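Local coordinates for protein alcohol oxidase (Myceliophthora thermophila, PDB 6F74) that binds FAD as a VAO-type flavoprotein and probably acts as an oxidase, at residues A[324-329]-A[355-360]; A[331-336]-A[397-402]; A[456-461]-A[466-471]; A[500-505]-A[524-529]. One frame throughout, in Å; residues are numbered along the deposited sequence.

Contact 1: residues A[324-329]-A[355-360]; sequences TAENKD and WFRSFP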
loop_
_atom_site.group_PDB
_atom_site.type_symbol
_atom_site.label_atom_id
_atom_site.label_comp_id
_atom_site.label_asym_id
_atom_site.label_seq_id
_atom_site.Cartn_x
_atom_site.Cartn_y
_atom_site.Cartn_z
ATOM N N THR A 324 -9.978 -7.927 -31.127
ATOM C CA THR A 324 -10.541 -6.708 -31.663
ATOM C C THR A 324 -10.369 -5.633 -30.574
ATOM O O THR A 324 -10.092 -5.951 -29.383
ATOM C CB THR A 324 -12.040 -6.828 -32.004
ATOM O OG1 THR A 324 -12.790 -7.151 -30.825
ATOM C CG2 THR A 324 -12.295 -7.907 -33.009
ATOM N N ALA A 325 -10.550 -4.371 -30.979
ATOM C CA ALA A 325 -10.498 -3.232 -30.061
ATOM C C ALA A 325 -11.596 -3.320 -29.002
ATOM O O ALA A 325 -11.354 -3.035 -27.847
ATOM C CB ALA A 325 -10.636 -1.935 -30.857
ATOM N N GLU A 326 -12.795 -3.740 -29.401
ATOM C CA GLU A 326 -13.904 -3.936 -28.456
ATOM C C GLU A 326 -13.656 -5.124 -27.476
ATOM O O GLU A 326 -14.015 -5.032 -26.303
ATOM C CB GLU A 326 -15.202 -4.166 -29.222
ATOM C CG GLU A 326 -16.448 -4.244 -28.338
ATOM C CD GLU A 326 -17.737 -4.341 -29.102
ATOM O OE1 GLU A 326 -17.785 -3.852 -30.283
ATOM O OE2 GLU A 326 -18.748 -4.770 -28.496
ATOM N N ASN A 327 -13.059 -6.223 -27.971
ATOM C CA ASN A 327 -12.822 -7.445 -27.196
ATOM C C ASN A 327 -14.054 -7.897 -26.407
ATOM O O ASN A 327 -13.970 -8.246 -25.231
ATOM C CB ASN A 327 -11.588 -7.296 -26.276
ATOM C CG ASN A 327 -10.364 -8.045 -26.808
ATOM O OD1 ASN A 327 -10.476 -8.965 -27.577
ATOM N ND2 ASN A 327 -9.204 -7.672 -26.335
ATOM N N LYS A 328 -15.180 -7.913 -27.105
ATOM C CA LYS A 328 -16.462 -8.215 -26.481
ATOM C C LYS A 328 -16.431 -9.571 -25.725
ATOM O O LYS A 328 -16.807 -9.603 -24.563
ATOM C CB LYS A 328 -17.573 -8.163 -27.507
ATOM C CG LYS A 328 -18.952 -8.243 -26.882
ATOM C CD LYS A 328 -20.048 -8.348 -27.931
ATOM C CE LYS A 328 -21.370 -8.753 -27.276
ATOM N NZ LYS A 328 -21.269 -10.025 -26.476
ATOM N N ASP A 329 -15.948 -10.638 -26.382
ATOM C CA ASP A 329 -15.974 -11.974 -25.766
ATOM C C ASP A 329 -15.068 -12.118 -24.539
ATOM O O ASP A 329 -15.451 -12.724 -23.552
ATOM C CB ASP A 329 -15.573 -13.064 -26.775
ATOM C CG ASP A 329 -16.510 -13.160 -27.959
ATOM O OD1 ASP A 329 -17.741 -13.056 -27.833
ATOM O OD2 ASP A 329 -15.972 -13.340 -29.048
ATOM N N TRP A 355 -5.738 -8.103 -15.787
ATOM C CA TRP A 355 -6.319 -8.157 -17.114
ATOM C C TRP A 355 -6.263 -6.820 -17.832
ATOM O O TRP A 355 -6.160 -5.751 -17.198
ATOM C CB TRP A 355 -7.759 -8.710 -17.073
ATOM C CG TRP A 355 -8.813 -7.862 -16.341
ATOM C CD1 TRP A 355 -9.157 -7.948 -15.044
ATOM C CD2 TRP A 355 -9.678 -6.865 -16.919
ATOM N NE1 TRP A 355 -10.158 -7.042 -14.741
ATOM C CE2 TRP A 355 -10.505 -6.376 -15.885
ATOM C CE3 TRP A 355 -9.823 -6.335 -18.206
ATOM C CZ2 TRP A 355 -11.443 -5.366 -16.092
ATOM C CZ3 TRP A 355 -10.766 -5.328 -18.412
ATOM C CH2 TRP A 355 -11.563 -4.857 -17.364
ATOM N N PHE A 356 -6.358 -6.915 -19.149
ATOM C CA PHE A 356 -6.182 -5.787 -20.049
ATOM C C PHE A 356 -7.118 -5.977 -21.210
ATOM O O PHE A 356 -7.132 -7.052 -21.833
ATOM C CB PHE A 356 -4.741 -5.719 -20.612
ATOM C CG PHE A 356 -3.728 -5.292 -19.614
ATOM C CD1 PHE A 356 -3.479 -3.944 -19.405
ATOM C CD2 PHE A 356 -3.025 -6.246 -18.865
ATOM C CE1 PHE A 356 -2.556 -3.545 -18.442
ATOM C CE2 PHE A 356 -2.110 -5.835 -17.912
ATOM C CZ PHE A 356 -1.866 -4.491 -17.704
ATOM N N ARG A 357 -7.871 -4.946 -21.519
ATOM C CA ARG A 357 -8.621 -4.897 -22.781
ATOM C C ARG A 357 -7.697 -4.783 -23.973
ATOM O O ARG A 357 -7.929 -5.359 -25.015
ATOM C CB ARG A 357 -9.561 -3.706 -22.812
ATOM C CG ARG A 357 -10.619 -3.928 -23.893
ATOM C CD ARG A 357 -10.952 -2.722 -24.754
ATOM N NE ARG A 357 -11.910 -1.866 -24.095
ATOM C CZ ARG A 357 -13.231 -1.917 -24.244
ATOM N NH1 ARG A 357 -13.830 -2.758 -25.073
ATOM N NH2 ARG A 357 -13.950 -1.047 -23.517
ATOM N N SER A 358 -6.646 -4.007 -23.800
ATOM C CA SER A 358 -5.592 -3.887 -24.818
ATOM C C SER A 358 -4.302 -3.615 -24.088
ATOM O O SER A 358 -4.310 -2.934 -23.057
ATOM C CB SER A 358 -5.905 -2.704 -25.745
ATOM O OG SER A 358 -5.739 -1.505 -25.011
ATOM N N PHE A 359 -3.211 -4.125 -24.644
ATOM C CA PHE A 359 -1.881 -4.056 -24.008
ATOM C C PHE A 359 -0.871 -3.757 -25.095
ATOM O O PHE A 359 -1.064 -4.180 -26.222
ATOM C CB PHE A 359 -1.577 -5.416 -23.369
ATOM C CG PHE A 359 -0.413 -5.411 -22.442
ATOM C CD1 PHE A 359 -0.463 -4.717 -21.253
ATOM C CD2 PHE A 359 0.745 -6.128 -22.745
ATOM C CE1 PHE A 359 0.622 -4.719 -20.382
ATOM C CE2 PHE A 359 1.814 -6.169 -21.849
ATOM C CZ PHE A 359 1.750 -5.456 -20.671
ATOM N N PRO A 360 0.220 -3.042 -24.782
ATOM C CA PRO A 360 1.132 -2.708 -25.893
ATOM C C PRO A 360 2.063 -3.855 -26.294
ATOM O O PRO A 360 3.249 -3.658 -26.433
ATOM C CB PRO A 360 1.902 -1.488 -25.365
ATOM C CG PRO A 360 1.893 -1.664 -23.890
ATOM C CD PRO A 360 0.587 -2.339 -23.536
#
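Arg-357 and Asn-327 carry this contact, each sending a side-chain nitrogen to the other segment's backbone. Asn-327 ND2 donates to Arg-357 O at 3.0 Å; the donor lies in the carbonyl plane, and the acceptor sits close to the plane of the amide. In return, Arg-357 NH1 reaches Glu-326 O at 2.6 Å. That carbonyl oxygen lies at the edge of the guanidinium, near its plane, but the N-H points badly and the bond is weak. Farther back along the side chain, Arg-357 CD comes to 3.1 Å from Ala-325 O, so two successive carbonyls line the arm. With CG anti to the backbone N (chi1 -162°), bends at chi2 and chi3 bring CD and NH1 past the carbonyls of Ala-325 and Glu-326. Beyond the two segments, Arg-357 NH2 makes a salt bridge with Glu-456, and its NE bonds to Gly-460 O. Segment 324-329 has its own brace: Thr-324 OG1 accepts from Asn-327 N at 3.0 Å, an ST motif just before helix 328-346. This is the start of the helix in a beta-alpha-beta crossover, in which helix 328-346 links strands 311-320 and 349-356 of the seven-stranded antiparallel sheet, as in the substrate-binding domain of VAO-type flavoproteins.

Contact 2: residues A[331-336]-A[397-402]; sequences LDAIAV and KKFEDK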
loop_
_atom_site.group_PDB
_atom_site.type_symbol
_atom_site.label_atom_id
_atom_site.label_comp_id
_atom_site.label_asym_id
_atom_site.label_seq_id
_atom_site.Cartn_x
_atom_site.Cartn_y
_atom_site.Cartn_z
ATOM N N LEU A 331 -14.181 -9.717 -22.508
ATOM C CA LEU A 331 -14.776 -8.946 -21.412
ATOM C C LEU A 331 -16.038 -9.608 -20.898
ATOM O O LEU A 331 -16.312 -9.512 -19.714
ATOM C CB LEU A 331 -15.026 -7.487 -21.826
ATOM C CG LEU A 331 -13.827 -6.584 -22.164
ATOM C CD1 LEU A 331 -14.191 -5.108 -22.195
ATOM C CD2 LEU A 331 -12.642 -6.746 -21.221
ATOM N N ASP A 332 -16.794 -10.304 -21.754
ATOM C CA ASP A 332 -17.942 -11.103 -21.291
ATOM C C ASP A 332 -17.453 -12.120 -20.242
ATOM O O ASP A 332 -18.042 -12.253 -19.172
ATOM C CB ASP A 332 -18.633 -11.864 -22.451
ATOM C CG ASP A 332 -19.407 -10.928 -23.423
ATOM O OD1 ASP A 332 -19.450 -9.703 -23.228
ATOM O OD2 ASP A 332 -19.990 -11.439 -24.391
ATOM N N ALA A 333 -16.368 -12.827 -20.567
ATOM C CA ALA A 333 -15.828 -13.881 -19.720
ATOM C C ALA A 333 -15.249 -13.316 -18.428
ATOM O O ALA A 333 -15.362 -13.941 -17.398
ATOM C CB ALA A 333 -14.770 -14.668 -20.476
ATOM N N ILE A 334 -14.650 -12.127 -18.492
ATOM C CA ILE A 334 -14.111 -11.446 -17.307
ATOM C C ILE A 334 -15.252 -11.023 -16.373
ATOM O O ILE A 334 -15.152 -11.164 -15.139
ATOM C CB ILE A 334 -13.205 -10.258 -17.707
ATOM C CG1 ILE A 334 -11.925 -10.838 -18.322
ATOM C CG2 ILE A 334 -12.865 -9.390 -16.500
ATOM C CD1 ILE A 334 -10.959 -9.838 -18.905
ATOM N N ALA A 335 -16.337 -10.542 -16.961
ATOM C CA ALA A 335 -17.537 -10.259 -16.201
ATOM C C ALA A 335 -18.047 -11.524 -15.492
ATOM O O ALA A 335 -18.294 -11.480 -14.302
ATOM C CB ALA A 335 -18.611 -9.664 -17.091
ATOM N N VAL A 336 -18.167 -12.635 -16.225
ATOM C CA VAL A 336 -18.600 -13.916 -15.649
ATOM C C VAL A 336 -17.677 -14.342 -14.515
ATOM O O VAL A 336 -18.133 -14.770 -13.475
ATOM C CB VAL A 336 -18.654 -15.054 -16.717
ATOM C CG1 VAL A 336 -18.790 -16.435 -16.073
ATOM C CG2 VAL A 336 -19.813 -14.834 -17.679
ATOM N N LYS A 397 -16.436 -22.879 -19.366
ATOM C CA LYS A 397 -16.694 -23.825 -20.476
ATOM C C LYS A 397 -17.518 -23.215 -21.605
ATOM O O LYS A 397 -17.329 -23.584 -22.750
ATOM C CB LYS A 397 -17.403 -25.097 -19.998
ATOM C CG LYS A 397 -16.563 -25.981 -19.090
ATOM C CD LYS A 397 -17.428 -27.061 -18.457
ATOM C CE LYS A 397 -16.641 -27.931 -17.493
ATOM N NZ LYS A 397 -17.467 -29.071 -17.029
ATOM N N LYS A 398 -18.393 -22.269 -21.313
ATOM C CA LYS A 398 -19.223 -21.621 -22.363
ATOM C C LYS A 398 -18.435 -20.764 -23.338
ATOM O O LYS A 398 -18.970 -20.359 -24.378
ATOM C CB LYS A 398 -20.327 -20.732 -21.761
ATOM C CG LYS A 398 -21.307 -21.434 -20.818
ATOM C CD LYS A 398 -22.033 -22.574 -21.515
ATOM C CE LYS A 398 -23.465 -22.774 -21.036
ATOM N NZ LYS A 398 -24.126 -23.864 -21.778
ATOM N N PHE A 399 -17.191 -20.446 -22.978
ATOM C CA PHE A 399 -16.305 -19.604 -23.785
ATOM C C PHE A 399 -15.206 -20.389 -24.489
ATOM O O PHE A 399 -14.310 -19.783 -25.034
ATOM C CB PHE A 399 -15.704 -18.513 -22.888
ATOM C CG PHE A 399 -16.727 -17.566 -22.332
ATOM C CD1 PHE A 399 -17.228 -16.510 -23.118
ATOM C CD2 PHE A 399 -17.208 -17.732 -21.051
ATOM C CE1 PHE A 399 -18.194 -15.638 -22.621
ATOM C CE2 PHE A 399 -18.186 -16.869 -20.547
ATOM C CZ PHE A 399 -18.678 -15.820 -21.336
ATOM N N GLU A 400 -15.276 -21.710 -24.554
ATOM C CA GLU A 400 -14.162 -22.497 -25.144
ATOM C C GLU A 400 -14.063 -22.278 -26.647
ATOM O O GLU A 400 -12.966 -22.229 -27.177
ATOM C CB GLU A 400 -14.238 -23.993 -24.818
ATOM C CG GLU A 400 -14.288 -24.258 -23.319
ATOM C CD GLU A 400 -13.035 -24.841 -22.650
ATOM O OE1 GLU A 400 -11.867 -24.476 -23.021
ATOM O OE2 GLU A 400 -13.277 -25.605 -21.628
ATOM N N ASP A 401 -15.195 -22.092 -27.307
ATOM C CA ASP A 401 -15.218 -21.760 -28.730
ATOM C C ASP A 401 -14.751 -20.348 -29.054
ATOM O O ASP A 401 -14.343 -20.104 -30.170
ATOM C CB ASP A 401 -16.631 -21.986 -29.290
ATOM C CG ASP A 401 -17.056 -23.446 -29.190
ATOM O OD1 ASP A 401 -16.151 -24.271 -28.894
ATOM O OD2 ASP A 401 -18.262 -23.770 -29.357
ATOM N N LYS A 402 -14.826 -19.438 -28.088
ATOM C CA LYS A 402 -14.608 -18.009 -28.278
ATOM C C LYS A 402 -13.245 -17.510 -27.769
ATOM O O LYS A 402 -12.706 -16.537 -28.294
ATOM C CB LYS A 402 -15.758 -17.249 -27.590
ATOM C CG LYS A 402 -17.151 -17.734 -28.027
ATOM C CD LYS A 402 -18.313 -16.848 -27.578
ATOM C CE LYS A 402 -19.470 -16.806 -28.595
ATOM N NZ LYS A 402 -20.068 -18.139 -28.990
#
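Helix 328-346 comes nearest the loop after helix 382-396 at Ala-333 and Phe-399, whose CA atoms are 7.0 Å apart. The Phe-399 ring does nearly all the touching from its side. Ala-333 CB sits squarely over one ring face, 3.8 Å from the centroid and only 5° off the normal, a CH-pi contact; Ala-333 CA lies over the same ring, 3.8 Å from Phe-399 CZ. At the rim, Val-336 CG2 meets Phe-399 CE2 at 3.9 Å, near the ring plane. Helix 328-346 and helix 382-396, which this loop follows, belong to a beta-alpha-beta-beta-alpha-beta unit whose strands run 4-1-3-2 across the sheet, a ferredoxin-like topology, and Phe-399 lies in the loop between helix 382-396 and strand 403-412. Leu-396 and Ala-395 of helix 382-396 extend the apolar patch to Ala-333 and Val-336. Cutting Phe-399 back to an alanine would probably open a gap beside the helix and strip Ala-333 and Val-336 of the ring that covers them. Asp-332 offers the ring its methylene alone, with CB 3.8 Å from Phe-399 CE1. CG anti to its carbonyl carbon (chi1 -70°) lets the carboxylate form salt bridges elsewhere, through OD1 to Arg-452 and OD2 to Lys-328.

Contact 3: residues A[456-461]-A[466-471]; sequences EVVAGK and SSNVVL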
loop_
_atom_site.group_PDB
_atom_site.type_symbol
_atom_site.label_atom_id
_atom_site.label_comp_id
_atom_site.label_asym_id
_atom_site.label_seq_id
_atom_site.Cartn_x
_atom_site.Cartn_y
_atom_site.Cartn_z
ATOM N N GLU A 456 -16.975 -3.001 -18.805
ATOM C CA GLU A 456 -16.818 -2.220 -20.027
ATOM C C GLU A 456 -16.135 -0.890 -19.753
ATOM O O GLU A 456 -15.176 -0.554 -20.416
ATOM C CB GLU A 456 -18.174 -1.977 -20.719
ATOM C CG GLU A 456 -18.106 -1.328 -22.097
ATOM C CD GLU A 456 -17.281 -2.128 -23.088
ATOM O OE1 GLU A 456 -17.318 -3.396 -23.088
ATOM O OE2 GLU A 456 -16.520 -1.484 -23.839
ATOM N N VAL A 457 -16.625 -0.157 -18.760
ATOM C CA VAL A 457 -16.020 1.132 -18.367
ATOM C C VAL A 457 -14.584 1.033 -17.817
ATOM O O VAL A 457 -13.718 1.767 -18.271
ATOM C CB VAL A 457 -16.895 1.907 -17.354
ATOM C CG1 VAL A 457 -16.204 3.209 -16.913
ATOM C CG2 VAL A 457 -18.249 2.234 -17.960
ATOM N N VAL A 458 -14.342 0.164 -16.829
ATOM C CA VAL A 458 -12.974 0.033 -16.258
ATOM C C VAL A 458 -11.939 -0.580 -17.242
ATOM O O VAL A 458 -10.736 -0.346 -17.091
ATOM C CB VAL A 458 -12.909 -0.678 -14.870
ATOM C CG1 VAL A 458 -13.778 0.031 -13.868
ATOM C CG2 VAL A 458 -13.275 -2.147 -14.965
ATOM N N ALA A 459 -12.400 -1.334 -18.247
ATOM C CA ALA A 459 -11.528 -1.788 -19.342
ATOM C C ALA A 459 -10.825 -0.623 -20.058
ATOM O O ALA A 459 -9.737 -0.749 -20.622
ATOM C CB ALA A 459 -12.338 -2.611 -20.344
ATOM N N GLY A 460 -11.490 0.526 -20.045
ATOM C CA GLY A 460 -10.882 1.735 -20.567
ATOM C C GLY A 460 -10.984 1.806 -22.061
ATOM O O GLY A 460 -11.557 0.924 -22.719
ATOM N N LYS A 461 -10.381 2.865 -22.581
ATOM C CA LYS A 461 -10.395 3.164 -23.993
ATOM C C LYS A 461 -9.309 2.297 -24.640
ATOM O O LYS A 461 -8.141 2.298 -24.195
ATOM C CB LYS A 461 -10.078 4.647 -24.221
ATOM C CG LYS A 461 -10.788 5.645 -23.285
ATOM C CD LYS A 461 -10.901 7.045 -23.916
ATOM C CE LYS A 461 -11.730 7.953 -23.024
ATOM N NZ LYS A 461 -11.541 9.407 -23.334
ATOM N N SER A 466 -5.106 0.603 -19.532
ATOM C CA SER A 466 -5.741 0.624 -18.250
ATOM C C SER A 466 -5.331 -0.675 -17.537
ATOM O O SER A 466 -5.559 -1.791 -18.043
ATOM C CB SER A 466 -7.259 0.757 -18.407
ATOM O OG SER A 466 -7.606 2.047 -18.913
ATOM N N SER A 467 -4.722 -0.523 -16.367
ATOM C CA SER A 467 -4.460 -1.666 -15.506
ATOM C C SER A 467 -5.732 -1.971 -14.707
ATOM O O SER A 467 -6.316 -1.061 -14.075
ATOM C CB SER A 467 -3.373 -1.328 -14.522
ATOM O OG SER A 467 -3.858 -0.247 -13.712
ATOM N N ASN A 468 -6.163 -3.222 -14.769
ATOM C CA ASN A 468 -7.233 -3.697 -13.916
ATOM C C ASN A 468 -6.719 -4.893 -13.115
ATOM O O ASN A 468 -6.026 -5.766 -13.658
ATOM C CB ASN A 468 -8.433 -4.042 -14.760
ATOM C CG ASN A 468 -9.161 -2.799 -15.219
ATOM O OD1 ASN A 468 -9.829 -2.148 -14.397
ATOM N ND2 ASN A 468 -9.020 -2.440 -16.517
ATOM N N VAL A 469 -7.012 -4.897 -11.823
ATOM C CA VAL A 469 -6.469 -5.899 -10.925
ATOM C C VAL A 469 -7.578 -6.336 -9.982
ATOM O O VAL A 469 -8.355 -5.483 -9.452
ATOM C CB VAL A 469 -5.282 -5.360 -10.098
ATOM C CG1 VAL A 469 -4.677 -6.448 -9.189
ATOM C CG2 VAL A 469 -4.209 -4.756 -11.008
ATOM N N VAL A 470 -7.647 -7.657 -9.785
ATOM C CA VAL A 470 -8.515 -8.290 -8.802
ATOM C C VAL A 470 -7.695 -8.756 -7.592
ATOM O O VAL A 470 -6.757 -9.511 -7.771
ATOM C CB VAL A 470 -9.219 -9.511 -9.401
ATOM C CG1 VAL A 470 -10.016 -10.245 -8.345
ATOM C CG2 VAL A 470 -10.196 -9.053 -10.462
ATOM N N LEU A 471 -8.065 -8.305 -6.383
ATOM C CA LEU A 471 -7.385 -8.704 -5.140
ATOM C C LEU A 471 -8.309 -9.625 -4.367
ATOM O O LEU A 471 -9.171 -9.177 -3.607
ATOM C CB LEU A 471 -7.043 -7.475 -4.303
ATOM C CG LEU A 471 -6.166 -6.396 -4.938
ATOM C CD1 LEU A 471 -6.959 -5.633 -5.963
ATOM C CD2 LEU A 471 -5.682 -5.460 -3.840
HETATM O O HOH W 1 -8.071 -2.668 -20.311
#
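Asn-468 and Val-458 form the tight half of this contact. Asn-468 ND2 donates to Val-458 O at 2.8 Å with a fairly straight N-H...O angle of 159°. The acceptor lies in the amide plane of Asn-468, yet the donor stands well above the carbonyl plane of Val-458, so the bond does not follow a lone pair. The other branch of the amide, OD1, packs against the same residue's side chain, 3.4 Å from Val-458 CB. A chi1 of -76° sets CG beside the backbone N and lays the amide across the turn of the chain leaving helix 448-458, and Asn-468 OD1 is also hydrogen-bonded to Ser-502 OG, which fixes the flip of the group. An alanine at Asn-468 would probably leave Val-458 O without this donor and Ser-502 OG without its amide partner. Next to it, Ser-466 CB rests 3.6 Å from Ala-459 O, and its OG, hydrogen-bonded to Lys-526 NZ, lies 3.7 Å from Gly-460 CA. There is no space here for a side chain: a CB on Gly-460 would collide with Ser-466 OG, and the positive phi (81°) itself favours glycine. The opposite character appears beside Ala-459 O and Ser-466 O, which do not meet directly. A water sits 2.6 Å from Ala-459 O and reaches Ser-466 O only weakly. The whole is a helix-to-strand turn: a glycine is the first residue out of helical torsions, and the chain re-enters the antiparallel sheet as strand 467-472, closing a beta-alpha-beta crossover that starts from strand 435-440.

Contact 4: residues A[500-505]-A[524-529]; sequences MISGQG and HVKGAA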
loop_
_atom_site.group_PDB
_atom_site.type_symbol
_atom_site.label_atom_id
_atom_site.label_comp_id
_atom_site.label_asym_id
_atom_site.label_seq_id
_atom_site.Cartn_x
_atom_site.Cartn_y
_atom_site.Cartn_z
ATOM N N MET A 500 -11.536 -4.604 -6.489
ATOM C CA MET A 500 -11.169 -4.245 -7.869
ATOM C C MET A 500 -10.363 -2.970 -7.802
ATOM O O MET A 500 -10.755 -2.014 -7.111
ATOM C CB MET A 500 -12.399 -4.034 -8.745
ATOM C CG MET A 500 -13.196 -5.308 -8.967
ATOM S SD MET A 500 -14.817 -5.118 -9.701
ATOM C CE MET A 500 -14.443 -4.750 -11.400
ATOM N N ILE A 501 -9.211 -2.979 -8.463
ATOM C CA ILE A 501 -8.382 -1.798 -8.653
ATOM C C ILE A 501 -8.281 -1.531 -10.153
ATOM O O ILE A 501 -8.039 -2.440 -10.938
ATOM C CB ILE A 501 -6.988 -2.013 -8.066
ATOM C CG1 ILE A 501 -7.128 -2.236 -6.564
ATOM C CG2 ILE A 501 -6.077 -0.832 -8.350
ATOM C CD1 ILE A 501 -5.842 -2.442 -5.807
ATOM N N SER A 502 -8.508 -0.285 -10.543
ATOM C CA SER A 502 -8.390 0.138 -11.944
ATOM C C SER A 502 -7.572 1.415 -11.974
ATOM O O SER A 502 -7.760 2.285 -11.148
ATOM C CB SER A 502 -9.767 0.351 -12.555
ATOM O OG SER A 502 -9.694 0.651 -13.944
ATOM N N GLY A 503 -6.652 1.539 -12.915
ATOM C CA GLY A 503 -5.771 2.732 -12.942
ATOM C C GLY A 503 -5.198 3.005 -14.323
ATOM O O GLY A 503 -5.361 2.198 -15.238
ATOM N N GLN A 504 -4.530 4.157 -14.455
ATOM C CA GLN A 504 -3.785 4.518 -15.667
ATOM C C GLN A 504 -2.522 5.241 -15.260
ATOM O O GLN A 504 -2.455 5.844 -14.197
ATOM C CB GLN A 504 -4.573 5.485 -16.573
ATOM C CG GLN A 504 -6.027 5.152 -16.703
ATOM C CD GLN A 504 -6.775 6.066 -17.679
ATOM O OE1 GLN A 504 -7.998 6.091 -17.674
ATOM N NE2 GLN A 504 -6.044 6.832 -18.496
ATOM N N GLY A 505 -1.539 5.228 -16.152
ATOM C CA GLY A 505 -0.290 5.966 -15.985
ATOM C C GLY A 505 -0.300 7.333 -16.650
ATOM O O GLY A 505 -1.182 7.633 -17.469
ATOM N N HIS A 524 -13.497 9.895 -11.852
ATOM C CA HIS A 524 -14.880 10.164 -12.259
ATOM C C HIS A 524 -15.441 9.320 -13.395
ATOM O O HIS A 524 -16.634 9.416 -13.645
ATOM C CB HIS A 524 -15.052 11.657 -12.621
ATOM C CG HIS A 524 -14.769 12.580 -11.476
ATOM N ND1 HIS A 524 -15.585 12.654 -10.365
ATOM C CD2 HIS A 524 -13.755 13.442 -11.258
ATOM C CE1 HIS A 524 -15.100 13.540 -9.518
ATOM N NE2 HIS A 524 -13.984 14.032 -10.033
ATOM N N VAL A 525 -14.605 8.546 -14.085
ATOM C CA VAL A 525 -15.068 7.531 -15.055
ATOM C C VAL A 525 -14.867 6.121 -14.457
ATOM O O VAL A 525 -15.836 5.394 -14.222
ATOM C CB VAL A 525 -14.383 7.704 -16.432
ATOM C CG1 VAL A 525 -14.856 6.637 -17.411
ATOM C CG2 VAL A 525 -14.710 9.088 -17.013
ATOM N N LYS A 526 -13.622 5.761 -14.155
ATOM C CA LYS A 526 -13.333 4.420 -13.611
ATOM C C LYS A 526 -13.949 4.246 -12.209
ATOM O O LYS A 526 -14.807 3.392 -12.010
ATOM C CB LYS A 526 -11.832 4.136 -13.612
ATOM C CG LYS A 526 -11.288 3.693 -14.959
ATOM C CD LYS A 526 -9.777 3.762 -15.066
ATOM C CE LYS A 526 -9.256 2.942 -16.238
ATOM N NZ LYS A 526 -9.521 3.559 -17.566
ATOM N N GLY A 527 -13.544 5.093 -11.276
ATOM C CA GLY A 527 -14.010 5.033 -9.884
ATOM C C GLY A 527 -15.516 5.095 -9.741
ATOM O O GLY A 527 -16.084 4.369 -8.935
ATOM N N ALA A 528 -16.143 5.937 -10.566
ATOM C CA ALA A 528 -17.590 6.118 -10.629
ATOM C C ALA A 528 -18.340 4.871 -11.074
ATOM O O ALA A 528 -19.434 4.604 -10.574
ATOM C CB ALA A 528 -17.943 7.281 -11.565
ATOM N N ALA A 529 -17.772 4.136 -12.026
ATOM C CA ALA A 529 -18.374 2.896 -12.491
ATOM C C ALA A 529 -18.304 1.862 -11.372
ATOM O O ALA A 529 -19.268 1.126 -11.140
ATOM C CB ALA A 529 -17.650 2.378 -13.707
#
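Lys-526 reaches from helix 512-533 over strand 498-503 to Ser-502 and Gln-504. The helix packs against the seven-stranded antiparallel sheet of this chain, consistent with the substrate-binding domain of VAO-type flavoproteins, and this buried lysine reaches from one to the other. Its CB starts 4.1 Å from Ser-502 OG, and the first torsion (chi1 -81°), with the carbonyl carbon on the far side from CG, aims the chain at the strand. CG then closes to 3.6 Å from the same hydroxyl oxygen. CD and CE straddle it, each 3.3 Å from Ser-502 OG, a close approach of methylenes, not a hydrogen bond; the hydroxyl has its polar partner in Asn-468 OD1. From CE, the chain kinks at chi4 (73°), so the ammonium turns out of the line of the chain toward Gln-504. There NZ donates to Gln-504 OE1 and is also hydrogen-bonded to Ser-466 OG, two polar partners for a charge carried inside the protein. Gln-504 meets it from a chain extended beyond CG, its own NE2 bonding weakly to Glu-464, a nearby acid that could help offset the positive charge. Thr-436 of strand 435-440 also touches Lys-526, and Val-458 packs on Ser-502. The tip bond is not ideally directed: Lys-526 NZ stands 3.0 Å from Gln-504 OE1, raised 38° out of the plane of the amide carbonyl.

Overall arrangement
Contacts 1, 3 and 4 reach one antiparallel sheet, and contact 2 joins a helix packed on it to a loop. Contacts 3 and 4 lie closest, centres 7 Å apart, on the neighbouring strands 467-472 and 498-503, whose backbones probably hydrogen-bond from Val-469 N to Ile-501 O at 2.8 Å. Contact 1 sits about 10 Å from contact 3 between centres, on the next strand, and is joined to it by a salt bridge. Contact 2 shares helix 328-346 with contact 1; Leu-331 of that helix packs on both Trp-355 and Ala-459. Contacts 2 and 4 are about 23 Å apart between centres and do not touch. None belongs to the flavin pocket, though Leu-471 in contact 3 touches His-246, an FAD-binding residue.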